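Side-chain contacts in 5-carboxymethyl-2-hydroxymuconate semialdehyde dehydrogenase (Thermus thermophilus, PDB 2D4E), which probably catalyses the NAD-dependent oxidation of 5-carboxymethyl-2-hydroxymuconate semialdehyde to the corresponding acid, as a member of the aldehyde dehydrogenase family: residues E319-V322 against G323-E327; A96-I99 against E100-A103. All coordinates share one frame; numbering follows the deposited sequence.

Contact 1: residues E319-V322 against G323-E327; sequences EDFV and GKVVE
F321 lays the CE2 corner of its ring obliquely against CG2 of V325, 3.8 Å away, one turn further along the amphipathic helix 315-331. This helix packs on the seven-stranded mixed sheet of the aldehyde dehydrogenase fold, and residues four apart show how its two sides are built. On the inner side V322 and V326 follow one another more loosely, with V322 CG1 and V326 CG2 4.4 Å apart; V326 CG2 sits nearer the backbone, 3.2 Å from V322 O. Strand 310-314 lies under F321, V322 and V325, strand 369-372 under V322 and V326, while L290 and V293 of helix 286-298 border the phenyl ring. The i to i+4 amide-to-carbonyl hydrogen bonds of the helix join the same pairs: V325 N donates to F321 O and V326 N to V322 O, each at 2.9 Å.

The exposed side carries the i to i+4 ion pair of D320 and K324. With CG anti to the carbonyl carbon, K324 starts back toward the preceding turn, and its extended chain passes over D320 O, CG lying 3.5 Å from that oxygen. D320 has its own CG anti to the backbone N (chi1 -172°), which brings the carboxylate to meet the ammonium group. The salt bridge closes at 2.7 Å between K324 NZ and D320 OD2, on the syn lone pair of that oxygen.

Contact 2: residues A96-I99 against E100-A103; sequences AELI and EKHA
A96-I99 and E100-A103 run through the last turn of helix 85-101 and across H102 into the start of helix 103-114, so the regular bonding gives way along them. E100 N bonds to A96 O at 3.2 Å and K101 N to E97 O at 3.1 Å. H102 N still reaches L98 O at 3.0 Å, with a weak second bond to I99 O, but H102 itself leaves helical geometry (phi -105°, psi 17°). A103 N makes a weak bond to E100 O.

The imidazole of H102 turns an edge back to the last turn. Its CG stands anti to the carbonyl carbon (chi1 -62°), bringing CD2 to 3.0 Å from L98 O, which lies near the ring plane. The same carbonyl thus receives the H102 amide and faces a ring carbon.

H102 also occupies the N-cap position of helix 103-114. The site therefore joins helices 85-101 and 103-114 and rests on helix 203-214, which belongs to the parallel-sheet, Rossmann-type part of the aldehyde dehydrogenase fold. H102 ND1 is hydrogen-bonded to E105 and its NE2 to E214 of helix 203-214, two bonds that fix the rotation of the ring. E214 also forms a salt bridge with K101 NZ.

L98 packs on I211 of the same helix 203-214, whereas A96 and I99 face F132 of helix 118-136. L98 CD2 lies a loose 4.3 Å from CE of K101, whose chain bends at chi3. On the exposed side, E100 runs its extended chain back along the preceding turn, placing CG 3.2 Å from A96 O.

Contact 1 and contact 2 put the same i to i+4 spacing to different uses: in 319-327 it joins neighbouring turns within a helix, whereas in 96-103 it carries the last turn of helix 85-101 to the junction with helix 103-114. Their centres are 42 Å apart and their nearest atoms about 32 Å. Contact 2 packs on helix 203-214, which lies in sequence between strands 193-196 and 222-224 of the parallel sheet, probably the NAD-binding, Rossmann-type domain; contact 1 packs on the mixed sheet instead. Neither contributes to the sodium site formed by S46, L47, D113 and W200, although D113 belongs to helix 103-114, which begins where contact 2 ends.

Contact 1: residues E319-V322 against G323-E327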
loop_
_atom_site.group_PDB
_atom_site.type_symbol
_atom_site.label_atom_id
_atom_site.label_comp_id
_atom_site.label_asym_id
_atom_site.label_seq_id
_atom_site.Cartn_x
_atom_site.Cartn_y
_atom_site.Cartn_z
ATOM N N GLU C 319 -8.904 -14.385 43.903
ATOM C CA GLU C 319 -8.256 -15.120 44.985
ATOM C C GLU C 319 -7.453 -16.327 44.516
ATOM O O GLU C 319 -6.279 -16.482 44.866
ATOM C CB GLU C 319 -9.301 -15.570 46.012
ATOM C CG GLU C 319 -9.059 -14.997 47.392
ATOM C CD GLU C 319 -8.936 -13.481 47.373
ATOM O OE1 GLU C 319 -9.960 -12.798 47.161
ATOM O OE2 GLU C 319 -7.811 -12.970 47.557
ATOM N N ASP C 320 -8.081 -17.183 43.720
ATOM C CA ASP C 320 -7.407 -18.379 43.243
ATOM C C ASP C 320 -6.267 -18.103 42.265
ATOM O O ASP C 320 -5.164 -18.616 42.436
ATOM C CB ASP C 320 -8.407 -19.324 42.579
ATOM C CG ASP C 320 -7.787 -20.664 42.228
ATOM O OD1 ASP C 320 -7.654 -21.515 43.135
ATOM O OD2 ASP C 320 -7.411 -20.861 41.051
ATOM N N PHE C 321 -6.536 -17.300 41.238
ATOM C CA PHE C 321 -5.524 -17.007 40.228
ATOM C C PHE C 321 -4.332 -16.259 40.806
ATOM O O PHE C 321 -3.184 -16.652 40.595
ATOM C CB PHE C 321 -6.123 -16.188 39.077
ATOM C CG PHE C 321 -5.192 -16.031 37.904
ATOM C CD1 PHE C 321 -5.005 -17.078 37.002
ATOM C CD2 PHE C 321 -4.473 -14.849 37.722
ATOM C CE1 PHE C 321 -4.110 -16.952 35.935
ATOM C CE2 PHE C 321 -3.576 -14.711 36.662
ATOM C CZ PHE C 321 -3.392 -15.764 35.765
ATOM N N VAL C 322 -4.603 -15.180 41.532
ATOM C CA VAL C 322 -3.531 -14.397 42.127
ATOM C C VAL C 322 -2.748 -15.257 43.108
ATOM O O VAL C 322 -1.529 -15.124 43.226
ATOM C CB VAL C 322 -4.086 -13.153 42.836
ATOM C CG1 VAL C 322 -2.961 -12.420 43.579
ATOM C CG2 VAL C 322 -4.724 -12.233 41.804
ATOM N N GLY C 323 -3.454 -16.146 43.802
ATOM C CA GLY C 323 -2.794 -17.036 44.736
ATOM C C GLY C 323 -1.801 -17.888 43.968
ATOM O O GLY C 323 -0.692 -18.152 44.446
ATOM N N LYS C 324 -2.188 -18.319 42.771
ATOM C CA LYS C 324 -1.295 -19.133 41.954
ATOM C C LYS C 324 -0.116 -18.329 41.414
ATOM O O LYS C 324 0.970 -18.870 41.221
ATOM C CB LYS C 324 -2.074 -19.791 40.814
ATOM C CG LYS C 324 -2.862 -21.000 41.293
ATOM C CD LYS C 324 -3.874 -21.482 40.285
ATOM C CE LYS C 324 -4.705 -22.598 40.891
ATOM N NZ LYS C 324 -5.898 -22.892 40.063
ATOM N N VAL C 325 -0.325 -17.037 41.183
ATOM C CA VAL C 325 0.754 -16.190 40.693
ATOM C C VAL C 325 1.795 -16.074 41.804
ATOM O O VAL C 325 3.002 -16.163 41.558
ATOM C CB VAL C 325 0.242 -14.774 40.322
ATOM C CG1 VAL C 325 1.418 -13.842 40.070
ATOM C CG2 VAL C 325 -0.642 -14.847 39.073
ATOM N N VAL C 326 1.313 -15.888 43.029
ATOM C CA VAL C 326 2.183 -15.758 44.194
ATOM C C VAL C 326 3.078 -16.981 44.412
ATOM O O VAL C 326 4.276 -16.838 44.651
ATOM C CB VAL C 326 1.353 -15.506 45.476
ATOM C CG1 VAL C 326 2.261 -15.495 46.707
ATOM C CG2 VAL C 326 0.608 -14.186 45.354
ATOM N N GLU C 327 2.507 -18.179 44.337
ATOM C CA GLU C 327 3.301 -19.388 44.535
ATOM C C GLU C 327 4.336 -19.568 43.431
ATOM O O GLU C 327 5.440 -20.042 43.684
ATOM C CB GLU C 327 2.399 -20.626 44.626
ATOM C CG GLU C 327 1.551 -20.664 45.897
ATOM C CD GLU C 327 2.359 -20.333 47.153
ATOM O OE1 GLU C 327 3.375 -21.019 47.408
ATOM O OE2 GLU C 327 1.979 -19.385 47.885
#

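Contact 2: residues A96-I99 against E100-A103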
loop_
_atom_site.group_PDB
_atom_site.type_symbol
_atom_site.label_atom_id
_atom_site.label_comp_id
_atom_site.label_asym_id
_atom_site.label_seq_id
_atom_site.Cartn_x
_atom_site.Cartn_y
_atom_site.Cartn_z
ATOM N N ALA C 96 25.687 -8.631 10.368
ATOM C CA ALA C 96 24.901 -9.700 10.977
ATOM C C ALA C 96 25.764 -10.953 11.085
ATOM O O ALA C 96 25.724 -11.674 12.087
ATOM C CB ALA C 96 23.670 -9.989 10.136
ATOM N N GLU C 97 26.544 -11.205 10.038
ATOM C CA GLU C 97 27.425 -12.363 10.009
ATOM C C GLU C 97 28.478 -12.267 11.113
ATOM O O GLU C 97 28.733 -13.241 11.823
ATOM C CB GLU C 97 28.099 -12.462 8.635
ATOM C CG GLU C 97 29.084 -13.608 8.491
ATOM C CD GLU C 97 29.597 -13.765 7.063
ATOM O OE1 GLU C 97 30.137 -12.787 6.497
ATOM O OE2 GLU C 97 29.463 -14.879 6.511
ATOM N N LEU C 98 29.079 -11.089 11.263
ATOM C CA LEU C 98 30.107 -10.878 12.279
ATOM C C LEU C 98 29.569 -10.878 13.708
ATOM O O LEU C 98 30.279 -11.268 14.636
ATOM C CB LEU C 98 30.875 -9.587 11.990
ATOM C CG LEU C 98 31.750 -9.680 10.731
ATOM C CD1 LEU C 98 32.440 -8.350 10.470
ATOM C CD2 LEU C 98 32.781 -10.798 10.908
ATOM N N ILE C 99 28.329 -10.431 13.892
ATOM C CA ILE C 99 27.721 -10.445 15.218
ATOM C C ILE C 99 27.595 -11.922 15.621
ATOM O O ILE C 99 27.878 -12.303 16.762
ATOM C CB ILE C 99 26.316 -9.783 15.203
ATOM C CG1 ILE C 99 26.462 -8.260 15.116
ATOM C CG2 ILE C 99 25.529 -10.167 16.457
ATOM C CD1 ILE C 99 25.139 -7.515 14.989
ATOM N N GLU C 100 27.187 -12.751 14.667
ATOM C CA GLU C 100 27.044 -14.177 14.919
ATOM C C GLU C 100 28.391 -14.822 15.258
ATOM O O GLU C 100 28.468 -15.696 16.127
ATOM C CB GLU C 100 26.415 -14.866 13.701
ATOM C CG GLU C 100 24.950 -14.485 13.489
ATOM C CD GLU C 100 24.382 -14.945 12.149
ATOM O OE1 GLU C 100 23.200 -14.645 11.878
ATOM O OE2 GLU C 100 25.107 -15.599 11.368
ATOM N N LYS C 101 29.451 -14.375 14.586
ATOM C CA LYS C 101 30.781 -14.927 14.814
ATOM C C LYS C 101 31.323 -14.557 16.190
ATOM O O LYS C 101 32.088 -15.314 16.788
ATOM C CB LYS C 101 31.764 -14.442 13.741
ATOM C CG LYS C 101 32.990 -15.339 13.615
ATOM C CD LYS C 101 34.072 -14.752 12.717
ATOM C CE LYS C 101 34.842 -13.650 13.430
ATOM N NZ LYS C 101 36.040 -13.207 12.660
ATOM N N HIS C 102 30.932 -13.386 16.683
ATOM C CA HIS C 102 31.379 -12.925 17.992
ATOM C C HIS C 102 30.262 -13.067 19.026
ATOM O O HIS C 102 30.329 -12.469 20.095
ATOM C CB HIS C 102 31.808 -11.458 17.909
ATOM C CG HIS C 102 32.965 -11.215 16.989
ATOM N ND1 HIS C 102 34.272 -11.452 17.358
ATOM C CD2 HIS C 102 33.010 -10.769 15.712
ATOM C CE1 HIS C 102 35.071 -11.162 16.346
ATOM N NE2 HIS C 102 34.331 -10.745 15.336
ATOM N N ALA C 103 29.249 -13.869 18.709
ATOM C CA ALA C 103 28.096 -14.059 19.592
ATOM C C ALA C 103 28.428 -14.387 21.047
ATOM O O ALA C 103 27.884 -13.770 21.960
ATOM C CB ALA C 103 27.173 -15.129 19.022
#